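Local coordinates for clostripain-related protein (Bacteroides thetaiotaomicron, PDB 6N9J) that acts as a secreted cysteine protease of the clostripain (C11) family, hydrolysing peptide bonds, and is inhibited irreversibly by a peptide-based inhibitor, at residues A[347-350]-A[356-359]; A[114-119]-A[358-363]; A[278-281]-A[286-289]; A[127-130]-A[136-139]. All blocks are in the same frame, centred on the assembly; numbering follows the deposited sequence.

Contact 1. Residues A[347-350]-A[356-359]; sequences YILR and QEKY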
loop_
_atom_site.group_PDB
_atom_site.type_symbol
_atom_site.label_atom_id
_atom_site.label_comp_id
_atom_site.label_asym_id
_atom_site.label_seq_id
_atom_site.Cartn_x
_atom_site.Cartn_y
_atom_site.Cartn_z
ATOM N N TYR A 347 -2.578 -15.562 -0.631
ATOM C CA TYR A 347 -1.794 -16.702 -0.202
ATOM C C TYR A 347 -2.481 -18.008 -0.631
ATOM O O TYR A 347 -3.698 -18.169 -0.473
ATOM C CB TYR A 347 -1.595 -16.670 1.306
ATOM C CG TYR A 347 -0.723 -17.779 1.819
ATOM C CD1 TYR A 347 0.615 -17.857 1.450
ATOM C CD2 TYR A 347 -1.224 -18.740 2.680
ATOM C CE1 TYR A 347 1.426 -18.869 1.913
ATOM C CE2 TYR A 347 -0.417 -19.764 3.153
ATOM C CZ TYR A 347 0.906 -19.821 2.767
ATOM O OH TYR A 347 1.714 -20.836 3.232
ATOM N N ILE A 348 -1.702 -18.928 -1.188
ATOM C CA ILE A 348 -2.224 -20.251 -1.526
ATOM C C ILE A 348 -1.832 -21.250 -0.445
ATOM O O ILE A 348 -0.660 -21.622 -0.345
ATOM C CB ILE A 348 -1.703 -20.725 -2.885
ATOM C CG1 ILE A 348 -2.235 -19.821 -4.005
ATOM C CG2 ILE A 348 -2.062 -22.182 -3.115
ATOM C CD1 ILE A 348 -1.623 -20.107 -5.369
ATOM N N LEU A 349 -2.797 -21.663 0.375
ATOM C CA LEU A 349 -2.524 -22.614 1.455
ATOM C C LEU A 349 -1.860 -23.866 0.909
ATOM O O LEU A 349 -2.361 -24.492 -0.021
ATOM C CB LEU A 349 -3.807 -22.984 2.199
ATOM C CG LEU A 349 -4.414 -21.855 3.041
ATOM C CD1 LEU A 349 -5.856 -22.171 3.415
ATOM C CD2 LEU A 349 -3.575 -21.609 4.288
ATOM N N ARG A 350 -0.718 -24.219 1.481
ATOM C CA ARG A 350 0.025 -25.366 1.003
ATOM C C ARG A 350 -0.030 -26.525 1.991
ATOM O O ARG A 350 0.562 -27.577 1.747
ATOM C CB ARG A 350 1.471 -24.969 0.724
ATOM C CG ARG A 350 1.621 -23.927 -0.380
ATOM C CD ARG A 350 2.957 -23.239 -0.238
ATOM N NE ARG A 350 3.363 -22.481 -1.418
ATOM C CZ ARG A 350 2.940 -21.254 -1.700
ATOM N NH1 ARG A 350 2.061 -20.655 -0.909
ATOM N NH2 ARG A 350 3.381 -20.635 -2.785
ATOM N N GLN A 356 3.499 -19.641 9.592
ATOM C CA GLN A 356 2.754 -18.568 8.952
ATOM C C GLN A 356 1.358 -19.055 8.527
ATOM O O GLN A 356 0.418 -18.276 8.508
ATOM C CB GLN A 356 3.540 -17.975 7.771
ATOM C CG GLN A 356 3.611 -18.811 6.503
ATOM C CD GLN A 356 4.414 -18.112 5.414
ATOM O OE1 GLN A 356 5.406 -17.433 5.696
ATOM N NE2 GLN A 356 3.973 -18.250 4.169
ATOM N N GLU A 357 1.213 -20.346 8.236
ATOM C CA GLU A 357 -0.107 -20.890 7.920
ATOM C C GLU A 357 -0.958 -20.998 9.171
ATOM O O GLU A 357 -2.144 -20.695 9.141
ATOM C CB GLU A 357 -0.010 -22.261 7.241
ATOM C CG GLU A 357 0.631 -22.207 5.866
ATOM C CD GLU A 357 0.047 -23.200 4.876
ATOM O OE1 GLU A 357 -0.858 -23.982 5.249
ATOM O OE2 GLU A 357 0.499 -23.183 3.713
ATOM N N LYS A 358 -0.355 -21.430 10.269
ATOM C CA LYS A 358 -1.071 -21.495 11.536
ATOM C C LYS A 358 -1.593 -20.111 11.914
ATOM O O LYS A 358 -2.717 -19.970 12.404
ATOM C CB LYS A 358 -0.171 -22.050 12.648
ATOM N N TYR A 359 -0.774 -19.094 11.672
ATOM C CA TYR A 359 -1.185 -17.711 11.889
ATOM C C TYR A 359 -2.314 -17.341 10.924
ATOM O O TYR A 359 -3.314 -16.748 11.326
ATOM C CB TYR A 359 0.005 -16.756 11.724
ATOM C CG TYR A 359 -0.354 -15.290 11.882
ATOM C CD1 TYR A 359 -0.725 -14.523 10.785
ATOM C CD2 TYR A 359 -0.319 -14.677 13.130
ATOM C CE1 TYR A 359 -1.070 -13.184 10.926
ATOM C CE2 TYR A 359 -0.654 -13.343 13.284
ATOM C CZ TYR A 359 -1.028 -12.602 12.181
ATOM O OH TYR A 359 -1.354 -11.280 12.336
#

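Contact 2. Residues A[114-119]-A[358-363]; sequences DGWLPY and KYYRQF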
loop_
_atom_site.group_PDB
_atom_site.type_symbol
_atom_site.label_atom_id
_atom_site.label_comp_id
_atom_site.label_asym_id
_atom_site.label_seq_id
_atom_site.Cartn_x
_atom_site.Cartn_y
_atom_site.Cartn_z
ATOM N N ASP A 114 5.120 -6.170 3.722
ATOM C CA ASP A 114 5.156 -7.590 3.356
ATOM C C ASP A 114 3.763 -8.190 3.589
ATOM O O ASP A 114 3.606 -9.224 4.247
ATOM C CB ASP A 114 6.237 -8.339 4.151
ATOM C CG ASP A 114 6.756 -9.586 3.424
ATOM O OD1 ASP A 114 6.005 -10.176 2.618
ATOM O OD2 ASP A 114 7.920 -9.983 3.657
ATOM N N GLY A 115 2.746 -7.520 3.052
ATOM C CA GLY A 115 1.388 -8.039 3.108
ATOM C C GLY A 115 0.889 -8.384 4.501
ATOM O O GLY A 115 1.008 -7.596 5.443
ATOM N N TRP A 116 0.332 -9.579 4.631
ATOM C CA TRP A 116 -0.304 -10.011 5.866
ATOM C C TRP A 116 0.643 -10.742 6.796
ATOM O O TRP A 116 0.295 -11.012 7.947
ATOM C CB TRP A 116 -1.489 -10.926 5.544
ATOM C CG TRP A 116 -1.061 -12.161 4.823
ATOM C CD1 TRP A 116 -0.995 -12.339 3.474
ATOM C CD2 TRP A 116 -0.616 -13.390 5.409
ATOM N NE1 TRP A 116 -0.547 -13.602 3.178
ATOM C CE2 TRP A 116 -0.305 -14.269 4.351
ATOM C CE3 TRP A 116 -0.455 -13.834 6.727
ATOM C CZ2 TRP A 116 0.156 -15.572 4.568
ATOM C CZ3 TRP A 116 0.009 -15.124 6.940
ATOM C CH2 TRP A 116 0.309 -15.978 5.865
ATOM N N LEU A 117 1.827 -11.076 6.292
ATOM C CA LEU A 117 2.724 -12.014 6.986
ATOM C C LEU A 117 3.042 -11.587 8.419
ATOM O O LEU A 117 3.281 -10.400 8.683
ATOM C CB LEU A 117 4.017 -12.191 6.186
ATOM C CG LEU A 117 3.797 -12.987 4.897
ATOM C CD1 LEU A 117 4.997 -12.887 3.983
ATOM C CD2 LEU A 117 3.523 -14.432 5.249
ATOM N N PRO A 118 3.008 -12.554 9.357
ATOM C CA PRO A 118 3.286 -12.275 10.769
ATOM C C PRO A 118 4.762 -11.961 11.030
ATOM O O PRO A 118 5.642 -12.545 10.397
ATOM C CB PRO A 118 2.869 -13.571 11.471
ATOM C CG PRO A 118 3.024 -14.616 10.433
ATOM C CD PRO A 118 2.616 -13.958 9.146
ATOM N N TYR A 119 5.014 -11.020 11.937
ATOM C CA TYR A 119 6.365 -10.712 12.400
ATOM C C TYR A 119 6.353 -10.558 13.913
ATOM O O TYR A 119 5.580 -9.767 14.449
ATOM C CB TYR A 119 6.895 -9.427 11.753
ATOM C CG TYR A 119 8.286 -9.048 12.223
ATOM C CD1 TYR A 119 9.410 -9.614 11.646
ATOM C CD2 TYR A 119 8.470 -8.121 13.248
ATOM C CE1 TYR A 119 10.682 -9.267 12.069
ATOM C CE2 TYR A 119 9.729 -7.772 13.677
ATOM C CZ TYR A 119 10.833 -8.351 13.083
ATOM O OH TYR A 119 12.097 -8.008 13.508
ATOM N N LYS A 358 -0.355 -21.430 10.269
ATOM C CA LYS A 358 -1.071 -21.495 11.536
ATOM C C LYS A 358 -1.593 -20.111 11.914
ATOM O O LYS A 358 -2.717 -19.970 12.404
ATOM C CB LYS A 358 -0.171 -22.050 12.648
ATOM N N TYR A 359 -0.774 -19.094 11.672
ATOM C CA TYR A 359 -1.185 -17.711 11.889
ATOM C C TYR A 359 -2.314 -17.341 10.924
ATOM O O TYR A 359 -3.314 -16.748 11.326
ATOM C CB TYR A 359 0.005 -16.756 11.724
ATOM C CG TYR A 359 -0.354 -15.290 11.882
ATOM C CD1 TYR A 359 -0.725 -14.523 10.785
ATOM C CD2 TYR A 359 -0.319 -14.677 13.130
ATOM C CE1 TYR A 359 -1.070 -13.184 10.926
ATOM C CE2 TYR A 359 -0.654 -13.343 13.284
ATOM C CZ TYR A 359 -1.028 -12.602 12.181
ATOM O OH TYR A 359 -1.354 -11.280 12.336
ATOM N N TYR A 360 -2.150 -17.694 9.654
ATOM C CA TYR A 360 -3.163 -17.406 8.638
ATOM C C TYR A 360 -4.534 -17.930 9.029
ATOM O O TYR A 360 -5.529 -17.216 8.944
ATOM C CB TYR A 360 -2.757 -18.014 7.300
ATOM C CG TYR A 360 -3.573 -17.569 6.099
ATOM C CD1 TYR A 360 -4.683 -18.292 5.679
ATOM C CD2 TYR A 360 -3.205 -16.450 5.357
ATOM C CE1 TYR A 360 -5.413 -17.900 4.560
ATOM C CE2 TYR A 360 -3.927 -16.061 4.239
ATOM C CZ TYR A 360 -5.030 -16.790 3.848
ATOM O OH TYR A 360 -5.754 -16.408 2.740
ATOM N N ARG A 361 -4.567 -19.188 9.457
ATOM C CA ARG A 361 -5.814 -19.882 9.745
ATOM C C ARG A 361 -6.473 -19.382 11.018
ATOM O O ARG A 361 -7.608 -19.734 11.320
ATOM C CB ARG A 361 -5.564 -21.388 9.858
ATOM C CG ARG A 361 -5.041 -22.017 8.580
ATOM C CD ARG A 361 -4.794 -23.519 8.740
ATOM N NE ARG A 361 -4.488 -24.144 7.455
ATOM C CZ ARG A 361 -5.379 -24.784 6.703
ATOM N NH1 ARG A 361 -6.637 -24.900 7.112
ATOM N NH2 ARG A 361 -5.014 -25.312 5.542
ATOM N N GLN A 362 -5.757 -18.558 11.766
ATOM C CA GLN A 362 -6.220 -18.150 13.076
ATOM C C GLN A 362 -6.543 -16.655 13.154
ATOM O O GLN A 362 -7.476 -16.265 13.852
ATOM C CB GLN A 362 -5.166 -18.526 14.118
ATOM C CG GLN A 362 -5.623 -18.429 15.559
ATOM C CD GLN A 362 -4.648 -19.100 16.510
ATOM O OE1 GLN A 362 -3.805 -19.896 16.090
ATOM N NE2 GLN A 362 -4.757 -18.782 17.796
ATOM N N PHE A 363 -5.790 -15.826 12.428
ATOM C CA PHE A 363 -5.890 -14.377 12.602
ATOM C C PHE A 363 -6.118 -13.584 11.315
ATOM O O PHE A 363 -6.251 -12.359 11.353
ATOM C CB PHE A 363 -4.629 -13.851 13.286
ATOM C CG PHE A 363 -4.291 -14.573 14.553
ATOM C CD1 PHE A 363 -5.060 -14.396 15.691
ATOM C CD2 PHE A 363 -3.203 -15.434 14.607
ATOM C CE1 PHE A 363 -4.748 -15.066 16.860
ATOM C CE2 PHE A 363 -2.885 -16.104 15.770
ATOM C CZ PHE A 363 -3.654 -15.922 16.899
HETATM O O HOH W 1 -1.901 -10.215 9.648
#

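Contact 3. Residues A[278-281]-A[286-289]; sequences CYDP and NYHD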
loop_
_atom_site.group_PDB
_atom_site.type_symbol
_atom_site.label_atom_id
_atom_site.label_comp_id
_atom_site.label_asym_id
_atom_site.label_seq_id
_atom_site.Cartn_x
_atom_site.Cartn_y
_atom_site.Cartn_z
ATOM N N CYS A 278 2.985 -15.354 -10.064
ATOM C CA CYS A 278 3.543 -15.178 -8.725
ATOM C C CYS A 278 4.236 -13.819 -8.604
ATOM O O CYS A 278 5.053 -13.465 -9.454
ATOM C CB CYS A 278 4.538 -16.316 -8.404
ATOM S SG CYS A 278 5.492 -16.067 -6.878
ATOM N N TYR A 279 3.910 -13.066 -7.552
ATOM C CA TYR A 279 4.412 -11.693 -7.385
ATOM C C TYR A 279 5.747 -11.604 -6.654
ATOM O O TYR A 279 6.399 -10.569 -6.700
ATOM C CB TYR A 279 3.376 -10.829 -6.659
ATOM C CG TYR A 279 2.143 -10.578 -7.496
ATOM C CD1 TYR A 279 2.234 -9.915 -8.715
ATOM C CD2 TYR A 279 0.890 -11.014 -7.078
ATOM C CE1 TYR A 279 1.110 -9.684 -9.491
ATOM C CE2 TYR A 279 -0.234 -10.792 -7.850
ATOM C CZ TYR A 279 -0.116 -10.125 -9.057
ATOM O OH TYR A 279 -1.229 -9.904 -9.838
ATOM N N ASP A 280 6.154 -12.681 -5.983
ATOM C CA ASP A 280 7.516 -12.781 -5.452
ATOM C C ASP A 280 8.221 -14.058 -5.930
ATOM O O ASP A 280 8.552 -14.929 -5.119
ATOM C CB ASP A 280 7.493 -12.721 -3.914
ATOM C CG ASP A 280 6.643 -13.831 -3.294
ATOM O OD1 ASP A 280 5.768 -14.385 -4.007
ATOM O OD2 ASP A 280 6.850 -14.138 -2.094
ATOM N N PRO A 281 8.474 -14.171 -7.250
ATOM C CA PRO A 281 8.959 -15.436 -7.810
ATOM C C PRO A 281 10.430 -15.718 -7.508
ATOM O O PRO A 281 10.891 -16.841 -7.679
ATOM C CB PRO A 281 8.746 -15.250 -9.313
ATOM C CG PRO A 281 8.879 -13.779 -9.523
ATOM C CD PRO A 281 8.386 -13.113 -8.276
ATOM N N ASN A 286 5.333 -16.384 -1.772
ATOM C CA ASN A 286 4.218 -16.175 -0.861
ATOM C C ASN A 286 3.004 -15.559 -1.546
ATOM O O ASN A 286 1.885 -15.672 -1.033
ATOM C CB ASN A 286 4.646 -15.268 0.297
ATOM C CG ASN A 286 5.513 -15.988 1.314
ATOM O OD1 ASN A 286 5.390 -17.186 1.493
ATOM N ND2 ASN A 286 6.380 -15.246 1.998
ATOM N N TYR A 287 3.228 -14.923 -2.701
ATOM C CA TYR A 287 2.205 -14.100 -3.353
ATOM C C TYR A 287 1.834 -14.534 -4.769
ATOM O O TYR A 287 2.666 -14.498 -5.671
ATOM C CB TYR A 287 2.665 -12.637 -3.407
ATOM C CG TYR A 287 2.961 -12.032 -2.065
ATOM C CD1 TYR A 287 1.943 -11.504 -1.290
ATOM C CD2 TYR A 287 4.254 -12.000 -1.566
ATOM C CE1 TYR A 287 2.206 -10.949 -0.058
ATOM C CE2 TYR A 287 4.525 -11.455 -0.337
ATOM C CZ TYR A 287 3.495 -10.925 0.411
ATOM O OH TYR A 287 3.751 -10.363 1.636
ATOM N N HIS A 288 0.568 -14.890 -4.966
ATOM C CA HIS A 288 0.058 -15.281 -6.276
ATOM C C HIS A 288 -1.155 -14.459 -6.676
ATOM O O HIS A 288 -1.877 -13.961 -5.819
ATOM C CB HIS A 288 -0.306 -16.772 -6.287
ATOM C CG HIS A 288 0.882 -17.672 -6.176
ATOM N ND1 HIS A 288 1.366 -18.119 -4.966
ATOM C CD2 HIS A 288 1.704 -18.177 -7.122
ATOM C CE1 HIS A 288 2.431 -18.874 -5.173
ATOM N NE2 HIS A 288 2.654 -18.929 -6.476
ATOM N N ASP A 289 -1.397 -14.343 -7.978
ATOM C CA ASP A 289 -2.551 -13.594 -8.440
ATOM C C ASP A 289 -3.866 -14.292 -8.068
ATOM O O ASP A 289 -4.108 -15.452 -8.434
ATOM C CB ASP A 289 -2.472 -13.367 -9.948
ATOM C CG ASP A 289 -3.569 -12.442 -10.450
ATOM O OD1 ASP A 289 -3.467 -11.193 -10.261
ATOM O OD2 ASP A 289 -4.531 -12.973 -11.034
#

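Contact 4. Residues A[127-130]-A[136-139]; sequences WGQD and NRMN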
loop_
_atom_site.group_PDB
_atom_site.type_symbol
_atom_site.label_atom_id
_atom_site.label_comp_id
_atom_site.label_asym_id
_atom_site.label_seq_id
_atom_site.Cartn_x
_atom_site.Cartn_y
_atom_site.Cartn_z
ATOM N N TRP A 127 3.355 -4.476 7.880
ATOM C CA TRP A 127 3.709 -3.218 7.236
ATOM C C TRP A 127 4.681 -2.426 8.103
ATOM O O TRP A 127 4.549 -2.388 9.326
ATOM C CB TRP A 127 2.471 -2.344 6.935
ATOM C CG TRP A 127 2.900 -0.985 6.426
ATOM C CD1 TRP A 127 3.185 -0.649 5.133
ATOM C CD2 TRP A 127 3.161 0.189 7.211
ATOM N NE1 TRP A 127 3.594 0.659 5.062
ATOM C CE2 TRP A 127 3.588 1.197 6.325
ATOM C CE3 TRP A 127 3.068 0.487 8.576
ATOM C CZ2 TRP A 127 3.908 2.483 6.757
ATOM C CZ3 TRP A 127 3.406 1.760 9.005
ATOM C CH2 TRP A 127 3.819 2.744 8.097
ATOM N N GLY A 128 5.650 -1.776 7.471
ATOM C CA GLY A 128 6.443 -0.796 8.190
ATOM C C GLY A 128 7.586 -1.396 8.985
ATOM O O GLY A 128 7.468 -2.460 9.595
ATOM N N GLN A 129 8.716 -0.709 8.960
ATOM C CA GLN A 129 9.855 -1.136 9.744
ATOM C C GLN A 129 10.494 0.068 10.411
ATOM O O GLN A 129 10.590 1.145 9.819
ATOM C CB GLN A 129 10.874 -1.862 8.873
ATOM C CG GLN A 129 12.079 -2.359 9.642
ATOM C CD GLN A 129 13.139 -2.924 8.726
ATOM O OE1 GLN A 129 13.412 -2.377 7.650
ATOM N NE2 GLN A 129 13.732 -4.038 9.131
ATOM N N ASP A 130 10.896 -0.129 11.657
ATOM C CA ASP A 130 11.685 0.834 12.403
ATOM C C ASP A 130 12.846 0.073 13.036
ATOM O O ASP A 130 12.619 -0.803 13.874
ATOM C CB ASP A 130 10.822 1.523 13.461
ATOM C CG ASP A 130 11.537 2.658 14.158
ATOM O OD1 ASP A 130 12.496 2.380 14.921
ATOM O OD2 ASP A 130 11.118 3.821 13.964
ATOM N N ASN A 136 11.799 -3.562 14.530
ATOM C CA ASN A 136 10.359 -3.559 14.773
ATOM C C ASN A 136 9.525 -3.424 13.505
ATOM O O ASN A 136 9.853 -2.641 12.618
ATOM C CB ASN A 136 9.982 -2.433 15.729
ATOM C CG ASN A 136 10.575 -2.614 17.088
ATOM O OD1 ASN A 136 11.541 -1.944 17.444
ATOM N ND2 ASN A 136 10.009 -3.524 17.863
ATOM N N ARG A 137 8.441 -4.191 13.433
ATOM C CA ARG A 137 7.538 -4.156 12.287
ATOM C C ARG A 137 6.100 -4.223 12.776
ATOM O O ARG A 137 5.840 -4.710 13.874
ATOM C CB ARG A 137 7.837 -5.307 11.332
ATOM C CG ARG A 137 9.290 -5.339 10.889
ATOM C CD ARG A 137 9.605 -6.502 10.000
ATOM N NE ARG A 137 11.050 -6.729 9.945
ATOM C CZ ARG A 137 11.634 -7.675 9.212
ATOM N NH1 ARG A 137 10.891 -8.480 8.462
ATOM N NH2 ARG A 137 12.955 -7.816 9.234
ATOM N N MET A 138 5.163 -3.749 11.967
ATOM C CA MET A 138 3.783 -3.675 12.420
ATOM C C MET A 138 2.936 -4.807 11.832
ATOM O O MET A 138 2.879 -4.995 10.623
ATOM C CB MET A 138 3.178 -2.301 12.063
ATOM C CG MET A 138 2.140 -1.786 13.064
ATOM S SD MET A 138 1.314 -0.218 12.627
ATOM C CE MET A 138 0.457 0.100 14.156
ATOM N N ASN A 139 2.283 -5.565 12.700
ATOM C CA ASN A 139 1.366 -6.605 12.252
ATOM C C ASN A 139 0.042 -5.966 11.836
ATOM O O ASN A 139 -0.374 -4.968 12.422
ATOM C CB ASN A 139 1.166 -7.646 13.356
ATOM C CG ASN A 139 2.404 -8.509 13.577
ATOM O OD1 ASN A 139 2.693 -9.400 12.779
ATOM N ND2 ASN A 139 3.132 -8.260 14.670
#

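Contact 1. Residues A[347-350]-A[356-359]
E357 OE2 is the shared acceptor of this contact, taking Y347 OH at 2.7 Å and the backbone N of R350 at 2.7 Å. The motif is a loop folded back on the helix that follows it: 347-350 leaves strand 345-346 and lies against the first turn of helix 355-363. The two donors divide the oxygen, the R350 N-H arriving on its syn side and nearly straight (163°), the hydroxyl on its anti side. Y347 stands upright to the carboxylate, ring and carboxylate planes 90° apart, with the acid at the ring's edge. The bend of the E357 chain at chi2 (-145°) brings the acid across to the loop, where L349 CD2 lies 3.7 Å from E357 OE1. That second oxygen also takes a weak bond from E351 N, which helps fix the rotation of the group. The nearby helix start would probably favour its negative charge.

Further out, W116 packs edge-to-face with the Y347 ring, while E167 accepts from Y347 N and holds the backbone there. The amide of Q356, donating to N286, is steeply turned from the phenol ring and brings its NE2 to 3.5 Å from Y347 CE1.

Contact 2. Residues A[114-119]-A[358-363]
W116 and Y360 make the first tight part of this contact. The edge of Y360 points at one face of the indole, planes 69° apart, and Y360 CD2 comes to 3.6 Å from W116 CZ2. L117 CD2 covers the opposite face, so the indole is clamped between a tyrosine edge and a leucine methyl. Y359 reaches the indole differently, its CD1 lying at the rim in the ring plane, 4.0 Å from W116 CZ3. The Y360 hydroxyl bonds to E167, on the helix 166-171 that also packs against the indole. Equally close is P118 on Y359: P118 CB sits over the centre of the Y359 ring, 3.6 Å from the centroid and 9° off the normal, a CH-pi contact, and F363 CB touches the other face near the rim.

What presents the tryptophan is a type II' beta turn, D114 to L117, closed by a long bond from L117 N to D114 O (3.3 Å). G115 takes the turn's second position with the positive phi that suits glycine. W116 has CG between its backbone N and carbonyl carbon (chi1 62°), which sends the indole toward the helix. An alanine in place of W116 would be likely to leave the Y360 edge and the L117 methyl without the ring between them, and Y359 without its neighbour at the rim.

The looser side lies between W116 O and the partly exposed Y359. There, at the edge of the Y359 ring beside its hydroxyl, a water bridges the segments, donating to W116 O at 2.9 Å and bonding to Y359 OH at 2.9 Å.

Contact 3. Residues A[278-281]-A[286-289]
D289 OD1 accepts two bonds, from Y279 OH at 2.6 Å and from the backbone N of E342. The phenol comes in on the anti side of the carboxylate, with ring and carboxylate planes 67° apart. At the other end of the contact a second aspartate turns the segments into a closed loop: N286 N donates to the syn lone pair of D280 OD2 at 2.7 Å, while Y287 N reaches D280 OD1 at 2.9 Å from above the carboxylate plane. Two successive backbone N-H groups are thus satisfied by one side chain, directed at them by a chi1 of 58°. With an alanine at D280 both N-H groups would be likely to lose their acceptor, leaving 286-287 freer to shift. Between the aspartates the backbones meet in a single bridge, C278 with H288, and Y279 N donates to Y287 O at 2.7 Å. Y279 CB and Y287 CB pack 3.8 Å apart, and the edge of the Y287 ring faces the D280 carboxylate. C278 SG approaches the H288 ring obliquely, 4.4 Å from its centroid.

The loop runs straight into a helix, since D289 is the N-cap of helix 290-297, with OD2 taking G292 N. On its other edge strand 288-289 pairs antiparallel with strand 345-346, so that the loop 278-281, the strand pair and the helix start form one junction.

Contact 4. Residues A[127-130]-A[136-139]
W127 and M138 stand on one face of this two-stranded sheet, with M138 CB at the edge of the indole, 4.5 Å from W127 CE3. Beyond CG the methionine chain runs extended, away from the tryptophan and into helices 86-99 and 140-146, while the indole turns to F109 and F158.

On the opposite face Q129 and R137 lie side by side and point the same way. Their flat ends are nearly perpendicular, amide against guanidinium at 87°, with Q129 NE2 and R137 NH2 3.9 Å apart. What unites these two donors is D135, which accepts from the Q129 amide and forms a salt bridge with R137. D130 returns to the tryptophan's face, and its OD1 takes G132 N in an Asx turn that starts the connection to the second strand.

Two hydrogen-bonded pairs hold the backbones. W127 N donates to M138 O at 2.8 Å, and D130 N to N136 O at 2.9 Å; each pair is completed by the reverse bond. Between these flanking pairs the two residues G128 and Q129 stand opposite the single R137, a beta bulge, and G128 adopts a phi of 83°, a backbone shape in which a CB would collide with W127 O. G128 O meets R137 CA at 3.2 Å.

The whole is a bulged antiparallel beta hairpin inserted in the crossover between parallel strands 105-110 and 155-159, with helix 140-146 following directly.

Contacts 1 and 2 share helix 355-363, their centres 8 Å apart, with L349 CD2 of contact 1 lying 3.8 Å from Y360 CD1 of contact 2. Contact 3 reaches both: N286 OD1 takes Q356 NE2 at 3.2 Å from contact 1, and Y287 OH lies 2.5 Å from D114 OD1 of contact 2. Contact 4 touches only contact 2, through N139 ND2 and Y119 O at 2.9 Å; its centre is about 21 Å from that of contact 3. Loop 114-119 is therefore the hub. It follows strand 105-110 of the central sheet, and in clan CD peptidases the catalytic residues follow such parallel strands, so this loop probably lies close to the active site.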